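Local coordinates for resiniferatoxin-binding, phosphotriesterase-related protein (Rhodobacter sphaeroides 2.4.1, PDB 3K2G), which binds two zinc ions in a TIM-barrel fold of the phosphotriesterase family and probably acts as a metal-dependent hydrolase, at residues E189-V200 with R219-D230. Residues are numbered along the deposited sequence; the frame is centred on the assembly and turned at random.
Sequences EKSLRGAARAQV and RVLDLVEEEGAD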
loop_
_atom_site.group_PDB
_atom_site.type_symbol
_atom_site.label_atom_id
_atom_site.label_comp_id
_atom_site.label_asym_id
_atom_site.label_seq_id
_atom_site.Cartn_x
_atom_site.Cartn_y
_atom_site.Cartn_z
ATOM N N GLU B 189 -16.542 -28.682 14.019
ATOM C CA GLU B 189 -17.778 -28.016 13.620
ATOM C C GLU B 189 -18.894 -28.403 14.585
ATOM O O GLU B 189 -19.694 -27.559 14.995
ATOM C CB GLU B 189 -18.181 -28.419 12.199
ATOM C CG GLU B 189 -19.382 -27.643 11.673
ATOM C CD GLU B 189 -19.776 -28.039 10.259
ATOM O OE1 GLU B 189 -18.921 -27.956 9.352
ATOM O OE2 GLU B 189 -20.946 -28.424 10.053
ATOM N N LYS B 190 -18.945 -29.688 14.931
ATOM C CA LYS B 190 -19.949 -30.196 15.864
ATOM C C LYS B 190 -19.723 -29.528 17.211
ATOM O O LYS B 190 -20.666 -29.115 17.885
ATOM C CB LYS B 190 -19.813 -31.710 16.029
ATOM C CG LYS B 190 -20.861 -32.330 16.954
ATOM C CD LYS B 190 -20.547 -33.791 17.246
ATOM C CE LYS B 190 -19.247 -33.925 18.024
ATOM N NZ LYS B 190 -18.831 -35.341 18.197
ATOM N N SER B 191 -18.457 -29.436 17.600
ATOM C CA SER B 191 -18.087 -28.812 18.856
ATOM C C SER B 191 -18.575 -27.365 18.890
ATOM O O SER B 191 -19.190 -26.931 19.865
ATOM C CB SER B 191 -16.565 -28.844 19.019
ATOM O OG SER B 191 -16.151 -28.068 20.127
ATOM N N LEU B 192 -18.299 -26.627 17.820
ATOM C CA LEU B 192 -18.702 -25.227 17.731
ATOM C C LEU B 192 -20.216 -25.050 17.717
ATOM O O LEU B 192 -20.735 -24.097 18.297
ATOM C CB LEU B 192 -18.096 -24.573 16.486
ATOM C CG LEU B 192 -18.383 -23.071 16.339
ATOM C CD1 LEU B 192 -17.878 -22.332 17.570
ATOM C CD2 LEU B 192 -17.722 -22.531 15.082
ATOM N N ARG B 193 -20.923 -25.956 17.047
ATOM C CA ARG B 193 -22.380 -25.886 16.991
ATOM C C ARG B 193 -22.959 -26.100 18.386
ATOM O O ARG B 193 -23.894 -25.409 18.792
ATOM C CB ARG B 193 -22.938 -26.935 16.023
ATOM C CG ARG B 193 -22.644 -26.650 14.554
ATOM C CD ARG B 193 -23.349 -27.648 13.643
ATOM N NE ARG B 193 -23.142 -27.365 12.222
ATOM C CZ ARG B 193 -23.622 -26.299 11.586
ATOM N NH1 ARG B 193 -24.347 -25.401 12.234
ATOM N NH2 ARG B 193 -23.373 -26.129 10.296
ATOM N N GLY B 194 -22.391 -27.048 19.125
ATOM C CA GLY B 194 -22.863 -27.311 20.473
ATOM C C GLY B 194 -22.586 -26.114 21.367
ATOM O O GLY B 194 -23.381 -25.776 22.249
ATOM N N ALA B 195 -21.451 -25.462 21.137
ATOM C CA ALA B 195 -21.087 -24.294 21.924
ATOM C C ALA B 195 -22.046 -23.139 21.632
ATOM O O ALA B 195 -22.475 -22.439 22.547
ATOM C CB ALA B 195 -19.653 -23.881 21.614
ATOM N N ALA B 196 -22.384 -22.942 20.359
ATOM C CA ALA B 196 -23.291 -21.864 19.980
ATOM C C ALA B 196 -24.678 -22.115 20.561
ATOM O O ALA B 196 -25.353 -21.183 20.991
ATOM C CB ALA B 196 -23.370 -21.745 18.465
ATOM N N ARG B 197 -25.105 -23.373 20.573
ATOM C CA ARG B 197 -26.410 -23.696 21.130
ATOM C C ARG B 197 -26.368 -23.428 22.624
ATOM O O ARG B 197 -27.356 -22.998 23.218
ATOM C CB ARG B 197 -26.775 -25.155 20.836
ATOM C CG ARG B 197 -26.987 -25.396 19.348
ATOM C CD ARG B 197 -27.339 -26.838 19.008
ATOM N NE ARG B 197 -27.299 -27.052 17.562
ATOM C CZ ARG B 197 -27.404 -28.241 16.974
ATOM N NH1 ARG B 197 -27.561 -29.334 17.708
ATOM N NH2 ARG B 197 -27.335 -28.340 15.650
ATOM N N ALA B 198 -25.211 -23.664 23.233
ATOM C CA ALA B 198 -25.058 -23.417 24.661
ATOM C C ALA B 198 -25.079 -21.916 24.896
ATOM O O ALA B 198 -25.509 -21.451 25.953
ATOM C CB ALA B 198 -23.747 -24.013 25.171
ATOM N N GLN B 199 -24.616 -21.153 23.909
ATOM C CA GLN B 199 -24.600 -19.702 24.041
ATOM C C GLN B 199 -26.046 -19.207 24.103
ATOM O O GLN B 199 -26.383 -18.336 24.908
ATOM C CB GLN B 199 -23.865 -19.072 22.856
ATOM C CG GLN B 199 -23.418 -17.623 23.058
ATOM C CD GLN B 199 -24.574 -16.638 23.085
ATOM O OE1 GLN B 199 -25.434 -16.654 22.203
ATOM N NE2 GLN B 199 -24.590 -15.762 24.094
ATOM N N VAL B 200 -26.900 -19.770 23.256
ATOM C CA VAL B 200 -28.308 -19.377 23.235
ATOM C C VAL B 200 -29.002 -19.786 24.536
ATOM O O VAL B 200 -29.734 -18.997 25.139
ATOM C CB VAL B 200 -29.057 -20.032 22.045
ATOM C CG1 VAL B 200 -30.545 -19.677 22.095
ATOM C CG2 VAL B 200 -28.454 -19.561 20.726
ATOM N N ARG B 219 -16.571 -17.778 8.201
ATOM C CA ARG B 219 -17.261 -19.066 8.173
ATOM C C ARG B 219 -17.662 -19.430 9.605
ATOM O O ARG B 219 -18.719 -20.025 9.838
ATOM C CB ARG B 219 -16.357 -20.161 7.595
ATOM C CG ARG B 219 -16.986 -21.550 7.660
ATOM C CD ARG B 219 -16.076 -22.649 7.121
ATOM N NE ARG B 219 -16.681 -23.970 7.293
ATOM C CZ ARG B 219 -16.070 -25.120 7.021
ATOM N NH1 ARG B 219 -14.825 -25.122 6.559
ATOM N NH2 ARG B 219 -16.702 -26.272 7.216
ATOM N N VAL B 220 -16.805 -19.071 10.560
ATOM C CA VAL B 220 -17.067 -19.336 11.974
ATOM C C VAL B 220 -18.296 -18.553 12.411
ATOM O O VAL B 220 -19.195 -19.110 13.036
ATOM C CB VAL B 220 -15.868 -18.919 12.886
ATOM C CG1 VAL B 220 -16.337 -18.732 14.330
ATOM C CG2 VAL B 220 -14.781 -19.985 12.847
ATOM N N LEU B 221 -18.333 -17.262 12.080
ATOM C CA LEU B 221 -19.473 -16.428 12.456
ATOM C C LEU B 221 -20.749 -16.870 11.745
ATOM O O LEU B 221 -21.843 -16.771 12.307
ATOM C CB LEU B 221 -19.192 -14.952 12.158
ATOM C CG LEU B 221 -18.100 -14.295 13.011
ATOM C CD1 LEU B 221 -18.035 -12.796 12.699
ATOM C CD2 LEU B 221 -18.386 -14.513 14.500
ATOM N N ASP B 222 -20.612 -17.353 10.513
ATOM C CA ASP B 222 -21.772 -17.827 9.760
ATOM C C ASP B 222 -22.423 -18.972 10.536
ATOM O O ASP B 222 -23.649 -19.053 10.636
ATOM C CB ASP B 222 -21.359 -18.340 8.371
ATOM C CG ASP B 222 -21.107 -17.217 7.368
ATOM O OD1 ASP B 222 -21.271 -16.031 7.719
ATOM O OD2 ASP B 222 -20.743 -17.535 6.217
ATOM N N LEU B 223 -21.595 -19.855 11.084
ATOM C CA LEU B 223 -22.093 -20.999 11.840
ATOM C C LEU B 223 -22.711 -20.561 13.169
ATOM O O LEU B 223 -23.800 -21.008 13.544
ATOM C CB LEU B 223 -20.958 -21.998 12.073
ATOM C CG LEU B 223 -21.309 -23.262 12.859
ATOM C CD1 LEU B 223 -20.315 -24.364 12.534
ATOM C CD2 LEU B 223 -21.306 -22.952 14.353
ATOM N N VAL B 224 -22.016 -19.690 13.889
ATOM C CA VAL B 224 -22.540 -19.205 15.152
ATOM C C VAL B 224 -23.878 -18.500 14.906
ATOM O O VAL B 224 -24.806 -18.592 15.707
ATOM C CB VAL B 224 -21.551 -18.234 15.815
ATOM C CG1 VAL B 224 -22.216 -17.493 16.947
ATOM C CG2 VAL B 224 -20.357 -19.008 16.334
ATOM N N GLU B 225 -23.971 -17.813 13.775
ATOM C CA GLU B 225 -25.174 -17.083 13.410
ATOM C C GLU B 225 -26.350 -18.007 13.095
ATOM O O GLU B 225 -27.450 -17.816 13.622
ATOM C CB GLU B 225 -24.865 -16.187 12.210
ATOM C CG GLU B 225 -25.988 -15.281 11.776
ATOM C CD GLU B 225 -25.532 -14.277 10.736
ATOM O OE1 GLU B 225 -25.138 -14.695 9.626
ATOM O OE2 GLU B 225 -25.559 -13.067 11.034
ATOM N N GLU B 226 -26.123 -19.012 12.252
ATOM C CA GLU B 226 -27.200 -19.927 11.890
ATOM C C GLU B 226 -27.652 -20.807 13.048
ATOM O O GLU B 226 -28.686 -21.471 12.958
ATOM C CB GLU B 226 -26.806 -20.795 10.686
ATOM C CG GLU B 226 -25.658 -21.756 10.908
ATOM C CD GLU B 226 -25.307 -22.533 9.647
ATOM O OE1 GLU B 226 -24.934 -21.894 8.637
ATOM O OE2 GLU B 226 -25.407 -23.777 9.662
ATOM N N GLU B 227 -26.882 -20.822 14.132
ATOM C CA GLU B 227 -27.256 -21.608 15.296
ATOM C C GLU B 227 -28.031 -20.711 16.250
ATOM O O GLU B 227 -28.411 -21.132 17.340
ATOM C CB GLU B 227 -26.025 -22.179 16.006
ATOM C CG GLU B 227 -25.421 -23.413 15.353
ATOM C CD GLU B 227 -26.389 -24.590 15.267
ATOM O OE1 GLU B 227 -27.364 -24.636 16.048
ATOM O OE2 GLU B 227 -26.161 -25.481 14.424
ATOM N N GLY B 228 -28.253 -19.469 15.829
ATOM C CA GLY B 228 -28.998 -18.525 16.646
ATOM C C GLY B 228 -28.218 -17.847 17.755
ATOM O O GLY B 228 -28.804 -17.181 18.613
ATOM N N ALA B 229 -26.899 -17.999 17.753
ATOM C CA ALA B 229 -26.084 -17.379 18.790
ATOM C C ALA B 229 -25.883 -15.883 18.540
ATOM O O ALA B 229 -26.045 -15.397 17.420
ATOM C CB ALA B 229 -24.752 -18.086 18.899
ATOM N N ASP B 230 -25.515 -15.173 19.602
ATOM C CA ASP B 230 -25.318 -13.727 19.588
ATOM C C ASP B 230 -23.910 -13.290 19.157
ATOM O O ASP B 230 -22.973 -13.331 19.952
ATOM C CB ASP B 230 -25.604 -13.194 20.994
ATOM C CG ASP B 230 -25.901 -11.710 21.014
ATOM O OD1 ASP B 230 -25.501 -11.000 20.067
ATOM O OD2 ASP B 230 -26.527 -11.258 21.997
HETATM O O HOH W 1 -26.963 -13.583 24.113
#
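Arg193 and Arg197 meet Glu227 because both arginines set CG beside the backbone N, anti to the carbonyl carbon, and then run extended to NE, while Glu227 folds back at chi2 (-60°) and lifts its carboxylate between them. Glu227 OE2 takes Arg193 NH1 at 2.8 Å through its anti lone pair, OE1 takes Arg197 NE at 2.9 Å in a nearly straight bond from above the carboxylate plane, and Arg197 NH2 adds a weak bond to OE2. Arg193 also turns the end of its guanidinium to Glu226, NH1 and NH2 both reaching OE2 from one face of that carboxylate, and its NE bonds Glu189 OE2 one helical turn earlier. Three acids thus fix the rotation of one guanidinium, which suits arginine's several N-H groups. Asp151 of helix 150-162 holds Arg197 from beyond the contact, and a longer salt bridge, Glu189 OE1 to Arg219 NH2 at 3.5 Å, extends the network.

Leu223 lies beneath this layer of charges. Its CD1 sits over the centre of the Arg193 guanidinium, 3.9 Å above the plane, and its CD2 packs on Leu192 CG at 3.5 Å. Small Ala196 lets Glu227 CB come within 3.6 Å of its own CB. After the helix, Gly228 adopts the positive phi of a Schellman motif, a conformation that glycine, without a side chain, takes readily, and the chain turns so that Asp230 N bonds Gln199 OE1 at 3.0 Å. Gln199 NE2 bonds Leu204 O and, through a water, Asp230 OD2, while Asp230 OD1 takes Arg232 N.

The axes of segments 189-200 and 219-226 come within 9.1 Å and cross at -48°. Leu192 and Val224 face strand 206-208, which joins helices 186-202 and 217-226 in sequence, and the salt bridges lie farther out: the packing of successive outer helices in a TIM barrel.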